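Local structure of PKS (4OQJ) at residues D86-G91 with V702-E707; D104-Q109 with A136-N141; A500-L505 with V689-L694; E572-C577 with Q601-R606; A615-A620 with I636-T641. The protein probably catalyses decarboxylative condensation that extends a polyketide chain, as a ketosynthase domain of the AT-less type I synthase making oxazolomycin in Streptomyces albus. One frame throughout, in Å; residues are numbered along the deposited sequence.

Interaction 1 (D86-G91 with V702-E707); sequences DKFDAG and VRHWAE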
# COMPACT_ATOMS: atom_id res chain seq x y z
N ASP A 86 21.18 7.26 15.44
CA ASP A 86 21.75 6.00 15.91
C ASP A 86 21.22 5.54 17.27
O ASP A 86 21.53 4.43 17.72
CB ASP A 86 23.28 6.15 16.01
CG ASP A 86 23.70 7.21 17.03
OD1 ASP A 86 23.02 8.24 17.15
OD2 ASP A 86 24.72 7.00 17.72
N LYS A 87 20.44 6.39 17.94
CA LYS A 87 19.97 6.10 19.30
C LYS A 87 18.64 5.35 19.28
O LYS A 87 17.79 5.60 18.43
CB LYS A 87 19.82 7.40 20.10
CG LYS A 87 21.07 8.28 20.12
CD LYS A 87 22.26 7.57 20.74
CE LYS A 87 23.43 8.53 21.00
NZ LYS A 87 23.85 9.27 19.78
N PHE A 88 18.46 4.43 20.22
CA PHE A 88 17.24 3.61 20.26
C PHE A 88 17.05 2.93 21.61
O PHE A 88 17.98 2.30 22.14
CB PHE A 88 17.28 2.58 19.12
CG PHE A 88 16.10 1.64 19.08
CD1 PHE A 88 14.84 2.10 18.76
CD2 PHE A 88 16.28 0.28 19.33
CE1 PHE A 88 13.75 1.22 18.69
CE2 PHE A 88 15.21 -0.61 19.27
CZ PHE A 88 13.94 -0.14 18.96
N ASP A 89 15.84 3.06 22.15
CA ASP A 89 15.54 2.51 23.48
C ASP A 89 15.09 1.06 23.36
O ASP A 89 13.90 0.74 23.44
CB ASP A 89 14.46 3.34 24.17
CG ASP A 89 14.34 3.02 25.67
OD1 ASP A 89 14.75 1.93 26.13
OD2 ASP A 89 13.81 3.89 26.39
N ALA A 90 16.06 0.17 23.17
CA ALA A 90 15.75 -1.22 22.89
C ALA A 90 15.04 -1.88 24.06
O ALA A 90 14.14 -2.70 23.86
CB ALA A 90 17.03 -1.97 22.56
N GLY A 91 15.42 -1.52 25.28
CA GLY A 91 14.81 -2.10 26.47
C GLY A 91 13.31 -1.88 26.52
O GLY A 91 12.54 -2.77 26.87
N VAL A 702 20.52 5.20 23.88
CA VAL A 702 21.53 4.16 23.75
C VAL A 702 21.93 3.99 22.28
O VAL A 702 21.08 3.80 21.41
CB VAL A 702 21.02 2.81 24.31
CG1 VAL A 702 22.13 1.76 24.31
CG2 VAL A 702 20.47 2.99 25.69
N ARG A 703 23.22 4.07 22.00
CA ARG A 703 23.71 3.89 20.64
C ARG A 703 23.71 2.42 20.22
O ARG A 703 24.24 1.56 20.92
CB ARG A 703 25.11 4.47 20.50
CG ARG A 703 25.73 4.24 19.13
CD ARG A 703 27.09 4.93 19.07
NE ARG A 703 27.86 4.60 17.88
CZ ARG A 703 27.79 5.26 16.72
NH1 ARG A 703 26.94 6.27 16.57
NH2 ARG A 703 28.56 4.89 15.71
N HIS A 704 23.09 2.14 19.08
CA HIS A 704 23.12 0.83 18.46
C HIS A 704 23.53 1.03 17.03
O HIS A 704 22.77 1.60 16.24
CB HIS A 704 21.76 0.12 18.55
CG HIS A 704 21.26 -0.04 19.94
ND1 HIS A 704 21.62 -1.09 20.75
CD2 HIS A 704 20.43 0.73 20.68
CE1 HIS A 704 21.04 -0.97 21.93
NE2 HIS A 704 20.30 0.13 21.92
N TRP A 705 24.73 0.58 16.69
CA TRP A 705 25.31 0.87 15.39
C TRP A 705 26.31 -0.20 14.99
O TRP A 705 27.31 -0.41 15.67
CB TRP A 705 25.97 2.24 15.41
CG TRP A 705 26.19 2.82 14.07
CD1 TRP A 705 27.36 2.80 13.35
CD2 TRP A 705 25.23 3.50 13.26
NE1 TRP A 705 27.17 3.44 12.14
CE2 TRP A 705 25.87 3.87 12.07
CE3 TRP A 705 23.88 3.83 13.44
CZ2 TRP A 705 25.21 4.56 11.06
CZ3 TRP A 705 23.23 4.51 12.43
CH2 TRP A 705 23.90 4.87 11.26
N ALA A 706 26.02 -0.89 13.90
CA ALA A 706 26.89 -1.95 13.39
C ALA A 706 28.05 -1.32 12.65
O ALA A 706 27.86 -0.47 11.78
CB ALA A 706 26.12 -2.88 12.47
N GLU A 707 29.26 -1.73 13.01
CA GLU A 707 30.46 -1.22 12.36
C GLU A 707 30.73 -2.01 11.06
O GLU A 707 30.74 -3.24 11.07
CB GLU A 707 31.65 -1.31 13.31
CG GLU A 707 32.34 0.03 13.59
CD GLU A 707 31.40 1.12 14.09
OE1 GLU A 707 31.03 1.11 15.29
OE2 GLU A 707 31.04 2.01 13.29
O HOH W 1 19.04 0.13 24.32
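A single beta bridge, K87 with R703, ties the tail at the end of the modelled chain to the ketosynthase body. The tail runs back over that body much as the post-AT linker does in modular polyketide synthases. Two backbone bonds flank the bridge. H704 N gives to D86 O at 3.1 Å and is nearly straight, 178° at the hydrogen. F88 N gives to V702 O at 2.9 Å, and K87 CA adds a CA-H...O contact to that same V702 O. The side chains of D86 and R703 cross at about a right angle. R703 is extended from CG to NE, and its NH1 makes a salt bridge to D86 OD2 at 2.6 Å. This donor comes from above the carboxylate plane, 41° out of it. D86 OD1 takes a second salt bridge from K87 NZ at 2.9 Å on its syn side, and NZ also pairs with D84. D86 CB rests 3.5 Å from W705 CE3. The H704 ring turns its edge to F88 O and to a water that accepts from A90 N; H704 NE2 is 2.7 Å from this water. D86 draws two cationic side chains to one carboxylate and offsets their mutual repulsion, which would favour its ionised form.

Interaction 2 (D104-Q109 with A136-N141); sequences DPQQRQ and AGVGLN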
# COMPACT_ATOMS: atom_id res chain seq x y z
N ASP A 104 17.67 -1.76 10.86
CA ASP A 104 17.84 -0.52 10.13
C ASP A 104 17.43 0.67 11.03
O ASP A 104 16.34 0.67 11.58
CB ASP A 104 17.00 -0.58 8.85
CG ASP A 104 17.06 0.71 8.00
OD1 ASP A 104 17.82 1.64 8.31
OD2 ASP A 104 16.32 0.77 6.99
N PRO A 105 18.32 1.65 11.20
CA PRO A 105 17.94 2.86 11.95
C PRO A 105 16.64 3.51 11.46
O PRO A 105 15.94 4.11 12.26
CB PRO A 105 19.11 3.81 11.73
CG PRO A 105 20.26 2.94 11.36
CD PRO A 105 19.69 1.74 10.68
N GLN A 106 16.33 3.41 10.18
CA GLN A 106 15.08 3.98 9.69
C GLN A 106 13.87 3.34 10.39
O GLN A 106 12.90 4.03 10.70
CB GLN A 106 14.96 3.80 8.18
CG GLN A 106 16.07 4.50 7.41
CD GLN A 106 15.91 4.34 5.91
OE1 GLN A 106 15.75 5.31 5.18
NE2 GLN A 106 15.94 3.09 5.45
N GLN A 107 13.94 2.03 10.65
CA GLN A 107 12.83 1.30 11.28
C GLN A 107 12.81 1.57 12.77
O GLN A 107 11.74 1.67 13.36
CB GLN A 107 12.95 -0.21 11.01
CG GLN A 107 12.82 -0.53 9.53
CD GLN A 107 12.48 -1.98 9.22
OE1 GLN A 107 11.87 -2.69 10.02
NE2 GLN A 107 12.86 -2.41 8.02
N ARG A 108 13.98 1.71 13.39
CA ARG A 108 14.05 2.08 14.80
C ARG A 108 13.48 3.46 15.03
O ARG A 108 12.69 3.67 15.95
CB ARG A 108 15.49 2.05 15.30
CG ARG A 108 16.04 0.64 15.51
CD ARG A 108 17.44 0.72 16.03
NE ARG A 108 18.49 0.43 15.06
CZ ARG A 108 19.70 1.00 15.08
NH1 ARG A 108 19.99 1.97 15.93
NH2 ARG A 108 20.62 0.59 14.22
N GLN A 109 13.88 4.41 14.20
CA GLN A 109 13.39 5.77 14.33
C GLN A 109 11.88 5.83 14.03
O GLN A 109 11.15 6.59 14.68
CB GLN A 109 14.17 6.71 13.41
CG GLN A 109 15.59 6.93 13.88
CD GLN A 109 15.68 7.78 15.12
OE1 GLN A 109 15.04 8.81 15.22
NE2 GLN A 109 16.48 7.33 16.09
N ALA A 136 3.22 2.71 6.19
CA ALA A 136 4.50 3.40 6.35
C ALA A 136 5.53 2.90 5.36
O ALA A 136 5.44 1.78 4.86
CB ALA A 136 5.00 3.20 7.76
N GLY A 137 6.51 3.75 5.06
CA GLY A 137 7.58 3.38 4.15
C GLY A 137 8.91 3.91 4.65
O GLY A 137 8.95 4.92 5.33
N VAL A 138 10.01 3.22 4.31
CA VAL A 138 11.34 3.72 4.59
C VAL A 138 12.12 3.81 3.30
O VAL A 138 11.78 3.19 2.29
CB VAL A 138 12.09 2.85 5.62
CG1 VAL A 138 11.36 2.86 6.97
CG2 VAL A 138 12.25 1.43 5.11
N GLY A 139 13.19 4.58 3.35
CA GLY A 139 14.02 4.80 2.18
C GLY A 139 14.96 3.66 1.94
O GLY A 139 14.93 2.66 2.64
N LEU A 140 15.77 3.81 0.90
CA LEU A 140 16.80 2.85 0.56
C LEU A 140 17.57 2.45 1.81
O LEU A 140 18.02 3.32 2.55
CB LEU A 140 17.76 3.45 -0.47
CG LEU A 140 18.98 2.61 -0.83
CD1 LEU A 140 18.57 1.33 -1.58
CD2 LEU A 140 19.95 3.44 -1.67
N ASN A 141 17.73 1.15 2.05
CA ASN A 141 18.41 0.72 3.27
C ASN A 141 19.91 0.70 3.05
O ASN A 141 20.49 -0.32 2.69
CB ASN A 141 17.91 -0.65 3.74
CG ASN A 141 18.39 -0.99 5.13
OD1 ASN A 141 19.23 -0.29 5.69
ND2 ASN A 141 17.87 -2.06 5.69
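D104 and N141 reach toward each other tip to tip. Their carboxylate and amide planes lie only 13° apart and stack, with D104 OD2 3.3 Å from N141 CG. The two groups do not hydrogen-bond to each other; each finds its polar partners elsewhere. N141 ND2 gives to N167 OD1, and N141 OD1 accepts from L144 N. D104 OD2 receives Q106 NE2 at 2.8 Å on its syn lone pair, with the oxygen in the plane of the Q106 amide. Both residues are N-caps: D104 precedes helix 105-121 and N141 precedes helix 142-147. The two helix starts therefore meet beside the end of strand 132-138, in the thiolase-type core of the ketosynthase. D104 CG is anti to the backbone N (chi1 178°). From there OD1 caps the helix, accepting Q106 N at 3.0 Å from well above the carboxylate plane. Q106 is extended beyond CG and lays its amide against the backbone past V138. Its NE2 gives to G139 O at 3.0 Å, from above the carbonyl plane, so this one nitrogen serves two oxygens. Its OE1 takes a weak bond from G139 N and a further one from I222 N. Nearer the helix, Q106 CB packs on V138 CG1 at 3.9 Å. L140 faces the dimer partner, where it packs on D168 of the second subunit.

Interaction 3 (A500-L505 with V689-L694); sequences AQTLAL and VRRVPL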
# COMPACT_ATOMS: atom_id res chain seq x y z
N ALA A 500 -5.03 14.61 33.53
CA ALA A 500 -5.13 13.38 34.30
C ALA A 500 -5.62 12.24 33.43
O ALA A 500 -5.08 11.14 33.50
CB ALA A 500 -6.08 13.55 35.49
N GLN A 501 -6.64 12.50 32.62
CA GLN A 501 -7.21 11.48 31.76
C GLN A 501 -6.21 11.00 30.72
O GLN A 501 -6.05 9.80 30.49
CB GLN A 501 -8.46 12.02 31.05
CG GLN A 501 -9.66 12.25 31.99
CD GLN A 501 -10.75 13.11 31.34
OE1 GLN A 501 -10.49 13.85 30.39
NE2 GLN A 501 -11.97 13.00 31.86
N THR A 502 -5.55 11.96 30.08
CA THR A 502 -4.59 11.63 29.02
C THR A 502 -3.48 10.76 29.60
O THR A 502 -3.08 9.77 29.01
CB THR A 502 -4.01 12.88 28.40
OG1 THR A 502 -5.08 13.66 27.85
CG2 THR A 502 -3.00 12.54 27.30
N LEU A 503 -2.99 11.13 30.77
CA LEU A 503 -1.90 10.41 31.40
C LEU A 503 -2.30 8.98 31.80
O LEU A 503 -1.49 8.06 31.71
CB LEU A 503 -1.40 11.17 32.62
CG LEU A 503 -0.59 12.45 32.38
CD1 LEU A 503 -0.38 13.17 33.70
CD2 LEU A 503 0.75 12.15 31.72
N ALA A 504 -3.54 8.82 32.27
CA ALA A 504 -4.04 7.55 32.77
C ALA A 504 -4.41 6.59 31.64
O ALA A 504 -4.20 5.39 31.75
CB ALA A 504 -5.27 7.77 33.67
N LEU A 505 -4.97 7.15 30.57
CA LEU A 505 -5.53 6.35 29.48
C LEU A 505 -4.62 6.27 28.26
O LEU A 505 -4.73 5.36 27.45
CB LEU A 505 -6.88 6.92 29.04
CG LEU A 505 -7.99 6.91 30.10
CD1 LEU A 505 -9.10 7.84 29.64
CD2 LEU A 505 -8.53 5.50 30.33
N VAL A 689 -14.16 12.28 28.42
CA VAL A 689 -12.71 12.29 28.35
C VAL A 689 -12.25 13.26 27.26
O VAL A 689 -12.85 13.30 26.18
CB VAL A 689 -12.18 10.87 28.06
CG1 VAL A 689 -10.68 10.89 27.80
CG2 VAL A 689 -12.52 9.93 29.21
N ARG A 690 -11.23 14.05 27.55
CA ARG A 690 -10.60 14.90 26.55
C ARG A 690 -9.11 14.61 26.49
O ARG A 690 -8.38 14.88 27.44
CB ARG A 690 -10.83 16.38 26.87
CG ARG A 690 -12.28 16.80 26.84
CD ARG A 690 -12.76 17.03 25.42
NE ARG A 690 -14.12 17.56 25.42
CZ ARG A 690 -15.22 16.81 25.54
NH1 ARG A 690 -16.41 17.38 25.54
NH2 ARG A 690 -15.12 15.49 25.68
N ARG A 691 -8.65 14.04 25.38
CA ARG A 691 -7.23 13.76 25.20
C ARG A 691 -6.50 14.99 24.68
O ARG A 691 -6.96 15.63 23.74
CB ARG A 691 -7.04 12.59 24.23
CG ARG A 691 -7.37 11.27 24.85
CD ARG A 691 -7.44 10.19 23.83
NE ARG A 691 -7.55 8.88 24.45
CZ ARG A 691 -8.67 8.37 24.92
NH1 ARG A 691 -9.81 9.06 24.87
NH2 ARG A 691 -8.66 7.16 25.45
N VAL A 692 -5.35 15.32 25.28
CA VAL A 692 -4.61 16.53 24.89
C VAL A 692 -3.13 16.23 24.74
O VAL A 692 -2.61 15.32 25.41
CB VAL A 692 -4.80 17.67 25.91
CG1 VAL A 692 -6.27 18.05 26.02
CG2 VAL A 692 -4.28 17.26 27.30
N PRO A 693 -2.43 16.99 23.89
CA PRO A 693 -0.98 16.81 23.73
C PRO A 693 -0.20 17.07 25.01
O PRO A 693 -0.31 18.15 25.59
CB PRO A 693 -0.61 17.84 22.65
CG PRO A 693 -1.86 18.12 21.94
CD PRO A 693 -2.95 18.01 22.96
N LEU A 694 0.58 16.08 25.45
CA LEU A 694 1.49 16.25 26.59
C LEU A 694 2.85 15.74 26.14
O LEU A 694 2.95 15.13 25.08
CB LEU A 694 0.99 15.47 27.80
CG LEU A 694 -0.37 15.90 28.35
CD1 LEU A 694 -0.86 14.89 29.35
CD2 LEU A 694 -0.27 17.27 28.99
O HOH W 2 -6.22 5.21 25.25
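The irregular backbone of 689-694 passes across one side of helix 500-505 and comes nearest at T502 and R691, whose CA atoms are 5.1 Å apart. Two helix side chains accept backbone N-H groups of the tail. Q501 OE1 takes R690 N at 2.9 Å in a nearly straight bond, 168° at the hydrogen. The donor lies above the amide carbonyl plane of Q501. The other end of that amide, NE2, gives to P688 O, so Q501 grips the tail twice. T502 has OG1 anti to its carbonyl carbon (chi1 -59°), and OG1 accepts V692 N at 3.1 Å. The same hydroxyl bonds to A498 O, one turn back in its own helix. Apolar contacts lie to both ends of this polar pair. T502 CG2 and L694 CD1 meet tip to tip at 3.8 Å. L503 crosses L694 at about a right angle, its CG 3.9 Å from CD1 of L694. Farther along, L505 CD1 meets V689 CG1 tip to tip, also at 3.9 Å. R691 is extended from CG to NE. Its NH2 gives to a water at 3.1 Å, and the water in turn gives to L505 O, near the helix end. R691 NE gives to G122 O, and its guanidinium makes a cation-pi contact with Y123. Both lie just past helix 105-121. W680 and H684 of helix 680-684 pack on A504, and A500 touches R465 and L467 of strand 465-471.

Interaction 4 (E572-C577 with Q601-R606); sequences EHFDRC and QYATAR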
# COMPACT_ATOMS: atom_id res chain seq x y z
N GLU A 572 -22.84 4.26 46.04
CA GLU A 572 -23.48 2.99 45.71
C GLU A 572 -23.21 1.93 46.77
O GLU A 572 -24.15 1.37 47.35
CB GLU A 572 -23.01 2.47 44.34
CG GLU A 572 -23.57 1.08 43.99
CD GLU A 572 -22.89 0.43 42.79
OE1 GLU A 572 -22.23 1.14 42.00
OE2 GLU A 572 -23.03 -0.81 42.64
N HIS A 573 -21.94 1.63 47.01
CA HIS A 573 -21.59 0.55 47.93
C HIS A 573 -21.89 0.89 49.39
O HIS A 573 -22.14 -0.01 50.20
CB HIS A 573 -20.12 0.20 47.77
CG HIS A 573 -19.78 -0.30 46.41
ND1 HIS A 573 -20.23 -1.51 45.93
CD2 HIS A 573 -19.06 0.26 45.40
CE1 HIS A 573 -19.80 -1.68 44.69
NE2 HIS A 573 -19.09 -0.63 44.35
N PHE A 574 -21.86 2.17 49.74
CA PHE A 574 -22.21 2.55 51.10
C PHE A 574 -23.70 2.31 51.35
O PHE A 574 -24.08 1.80 52.40
CB PHE A 574 -21.84 4.02 51.37
CG PHE A 574 -21.91 4.40 52.83
CD1 PHE A 574 -23.10 4.82 53.39
CD2 PHE A 574 -20.78 4.33 53.63
CE1 PHE A 574 -23.16 5.17 54.73
CE2 PHE A 574 -20.83 4.67 54.95
CZ PHE A 574 -22.02 5.09 55.51
N ASP A 575 -24.53 2.70 50.39
CA ASP A 575 -25.97 2.47 50.49
C ASP A 575 -26.25 0.99 50.68
O ASP A 575 -27.02 0.60 51.57
CB ASP A 575 -26.70 2.98 49.25
CG ASP A 575 -26.91 4.49 49.26
OD1 ASP A 575 -26.73 5.12 50.32
OD2 ASP A 575 -27.29 5.04 48.20
N ARG A 576 -25.62 0.16 49.87
CA ARG A 576 -25.86 -1.28 49.93
C ARG A 576 -25.31 -1.88 51.22
O ARG A 576 -25.91 -2.79 51.78
CB ARG A 576 -25.27 -1.96 48.70
CG ARG A 576 -25.93 -1.49 47.40
CD ARG A 576 -25.47 -2.27 46.17
NE ARG A 576 -25.97 -1.67 44.94
CZ ARG A 576 -27.19 -1.87 44.44
NH1 ARG A 576 -28.06 -2.68 45.06
NH2 ARG A 576 -27.55 -1.27 43.31
N CYS A 577 -24.19 -1.35 51.70
CA CYS A 577 -23.63 -1.81 52.97
C CYS A 577 -24.54 -1.43 54.14
O CYS A 577 -24.69 -2.20 55.08
CB CYS A 577 -22.24 -1.22 53.20
SG CYS A 577 -21.53 -1.67 54.79
N GLN A 601 -15.14 2.08 55.44
CA GLN A 601 -13.98 1.34 54.95
C GLN A 601 -14.41 0.26 53.95
O GLN A 601 -13.74 0.08 52.94
CB GLN A 601 -13.21 0.71 56.11
CG GLN A 601 -12.41 1.72 56.93
CD GLN A 601 -11.63 1.08 58.07
OE1 GLN A 601 -10.45 0.78 57.93
NE2 GLN A 601 -12.28 0.90 59.20
N TYR A 602 -15.51 -0.43 54.24
CA TYR A 602 -16.02 -1.47 53.35
C TYR A 602 -16.41 -0.87 52.00
O TYR A 602 -16.05 -1.39 50.95
CB TYR A 602 -17.23 -2.19 53.96
CG TYR A 602 -17.82 -3.24 53.05
CD1 TYR A 602 -17.28 -4.52 53.00
CD2 TYR A 602 -18.91 -2.96 52.24
CE1 TYR A 602 -17.81 -5.49 52.16
CE2 TYR A 602 -19.45 -3.93 51.41
CZ TYR A 602 -18.89 -5.19 51.37
OH TYR A 602 -19.43 -6.16 50.53
N ALA A 603 -17.13 0.25 52.04
CA ALA A 603 -17.55 0.91 50.81
C ALA A 603 -16.34 1.38 50.00
O ALA A 603 -16.34 1.29 48.77
CB ALA A 603 -18.46 2.06 51.13
N THR A 604 -15.31 1.89 50.68
CA THR A 604 -14.09 2.32 49.98
C THR A 604 -13.43 1.11 49.29
O THR A 604 -13.05 1.18 48.12
CB THR A 604 -13.08 3.00 50.94
OG1 THR A 604 -13.66 4.17 51.52
CG2 THR A 604 -11.81 3.39 50.21
N ALA A 605 -13.33 -0.00 50.02
CA ALA A 605 -12.73 -1.22 49.47
C ALA A 605 -13.49 -1.72 48.24
O ALA A 605 -12.87 -2.11 47.24
CB ALA A 605 -12.68 -2.32 50.52
N ARG A 606 -14.81 -1.71 48.29
CA ARG A 606 -15.61 -2.14 47.14
C ARG A 606 -15.45 -1.18 45.95
O ARG A 606 -15.46 -1.60 44.80
CB ARG A 606 -17.08 -2.27 47.52
CG ARG A 606 -17.39 -3.32 48.59
CD ARG A 606 -16.68 -4.64 48.35
NE ARG A 606 -17.11 -5.30 47.12
CZ ARG A 606 -16.34 -6.09 46.37
NH1 ARG A 606 -15.07 -6.34 46.70
NH2 ARG A 606 -16.84 -6.64 45.28
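The imidazole of H573 is covered by an aliphatic carbon of an arginine, not by its charged end. R606 CB sits over one ring face in a CH-pi contact, 3.6 Å from the centroid of the H573 ring and 16° off its normal. E572 CD lies over the opposite face. The R606 chain is bent at chi2 and chi3, and its end leads away from helix 568-581. R606 CG rests instead over a face of the Y602 ring. No hydrogen bond crosses between 572-577 and 601-606. These short segments run at 134° to each other, with axes 8.3 Å apart. The approach is close at A603, whose CA is 4.9 Å from CA of F574. The small A603 CB reaches the F574 backbone, 3.7 Å from F574 N, and lies at the edge of the F574 ring. C577 makes an oblique sulfur-aromatic contact, with SG 3.9 Å from Y602 CD2. F574 extends past this crossing to A585, L588 and L589 of helix 585-590, and also packs on A599 and V600 of helix 594-610. Helix 627-635 also packs here, where L632 touches both C577 and Y602.

Interaction 5 (A615-A620 with I636-T641); sequences APVVAA and IGAQHT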
# COMPACT_ATOMS: atom_id res chain seq x y z
N ALA A 615 -5.70 -5.69 45.25
CA ALA A 615 -5.06 -5.68 46.57
C ALA A 615 -5.91 -6.41 47.61
O ALA A 615 -7.09 -6.11 47.75
CB ALA A 615 -4.81 -4.26 47.02
N PRO A 616 -5.32 -7.36 48.35
CA PRO A 616 -6.08 -8.01 49.42
C PRO A 616 -6.57 -7.04 50.49
O PRO A 616 -5.89 -6.07 50.82
CB PRO A 616 -5.08 -9.00 50.03
CG PRO A 616 -4.07 -9.22 48.99
CD PRO A 616 -3.98 -7.95 48.19
N VAL A 617 -7.77 -7.30 50.99
CA VAL A 617 -8.31 -6.61 52.14
C VAL A 617 -7.95 -7.40 53.38
O VAL A 617 -8.30 -8.58 53.49
CB VAL A 617 -9.84 -6.43 52.05
CG1 VAL A 617 -10.40 -5.78 53.31
CG2 VAL A 617 -10.22 -5.61 50.82
N VAL A 618 -7.24 -6.76 54.31
CA VAL A 618 -6.93 -7.35 55.61
C VAL A 618 -7.81 -6.73 56.70
O VAL A 618 -7.80 -5.51 56.92
CB VAL A 618 -5.44 -7.17 55.98
CG1 VAL A 618 -5.13 -7.80 57.34
CG2 VAL A 618 -4.57 -7.79 54.91
N ALA A 619 -8.57 -7.58 57.38
CA ALA A 619 -9.35 -7.19 58.54
C ALA A 619 -8.90 -8.02 59.74
O ALA A 619 -9.45 -9.10 60.00
CB ALA A 619 -10.85 -7.37 58.29
N ALA A 620 -7.92 -7.51 60.47
CA ALA A 620 -7.22 -8.30 61.49
C ALA A 620 -7.94 -8.36 62.85
O ALA A 620 -7.73 -9.29 63.62
CB ALA A 620 -5.82 -7.75 61.68
N ILE A 636 -16.34 -10.93 50.60
CA ILE A 636 -15.21 -10.43 49.81
C ILE A 636 -13.93 -11.19 50.14
O ILE A 636 -12.86 -10.86 49.64
CB ILE A 636 -14.97 -8.92 50.02
CG1 ILE A 636 -14.53 -8.62 51.47
CG2 ILE A 636 -16.21 -8.13 49.65
CD1 ILE A 636 -14.03 -7.20 51.68
N GLY A 637 -14.04 -12.17 51.03
CA GLY A 637 -12.90 -12.98 51.41
C GLY A 637 -11.77 -12.17 51.99
O GLY A 637 -10.63 -12.27 51.54
N ALA A 638 -12.08 -11.37 53.00
CA ALA A 638 -11.06 -10.57 53.66
C ALA A 638 -10.12 -11.47 54.45
O ALA A 638 -10.56 -12.36 55.16
CB ALA A 638 -11.70 -9.53 54.57
N GLN A 639 -8.82 -11.23 54.31
CA GLN A 639 -7.83 -11.99 55.05
C GLN A 639 -7.76 -11.53 56.52
O GLN A 639 -8.17 -10.41 56.85
CB GLN A 639 -6.47 -11.86 54.36
CG GLN A 639 -6.50 -12.38 52.92
CD GLN A 639 -5.22 -12.08 52.15
OE1 GLN A 639 -4.23 -11.62 52.72
NE2 GLN A 639 -5.24 -12.33 50.84
N HIS A 640 -7.27 -12.40 57.40
CA HIS A 640 -7.09 -12.05 58.80
C HIS A 640 -5.68 -11.51 59.06
O HIS A 640 -5.42 -10.89 60.10
CB HIS A 640 -7.38 -13.26 59.69
CG HIS A 640 -8.82 -13.66 59.69
ND1 HIS A 640 -9.34 -14.52 58.75
CD2 HIS A 640 -9.85 -13.28 60.47
CE1 HIS A 640 -10.64 -14.67 58.98
NE2 HIS A 640 -10.97 -13.93 60.02
N THR A 641 -4.78 -11.73 58.10
CA THR A 641 -3.45 -11.12 58.13
C THR A 641 -2.74 -11.27 56.78
O THR A 641 -3.22 -11.98 55.89
CB THR A 641 -2.58 -11.73 59.25
OG1 THR A 641 -1.19 -11.60 58.89
CG2 THR A 641 -2.91 -13.21 59.47
O HOH W 3 -5.07 -11.07 63.45
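V618 and Q639 form a single beta bridge on an edge strand of a small three-stranded parallel sheet. Strand 617-618 has strand 547-549 as its sheet neighbour, and the bridge adds the loop that follows helix 627-635. Both bonds use Q639, in the pattern of a parallel bridge. Q639 N gives to V617 O at 2.8 Å, and Q639 O takes A619 N at 2.9 Å. Each donor lies nearly on the line of the carbonyl it meets. CA-H...O contacts accompany them, among them V618 CA to Q639 O. The loop reaches this position through a Schellman motif at G637, where positive phi turns the chain out of the helix. Apolar side chains meet on the side toward that helix. V617 CG2 is 4.2 Å from I636 CD1, and V617 CG1 is 4.2 Å from A638 CB. V617 also packs on A605, and both A619 and A638 pack on L633. P616 lies side by side with Q639, the two side chains pointing the same way. R622 bonds to A619 O and A638 O, adding a second tie between strand and loop. Beyond the bridge, A620 CA lies 3.4 Å from H640 O, and a water gives to A620 O at 3.2 Å.

Interactions 1 and 2 lie in the ketosynthase body, 14 Å apart centre to centre, and they touch. R108 of helix 105-121 reaches H704 O, so that helix meets both the core strand and the tail. Interaction 3 is centred about 30 Å from each, where an earlier part of the same tail crosses helix 496-505. Interactions 4 and 5 are a second pair, 15 Å apart and more than 45 Å from interaction 1, again between centres. They share helix 594-610, which leads into strand 617-618. Along the chain, interaction 1 encloses all the others. Interaction 2 closes before 3 opens, and 4 then 5 lie inside 3. The tail thus returns from the distal region to the ketosynthase.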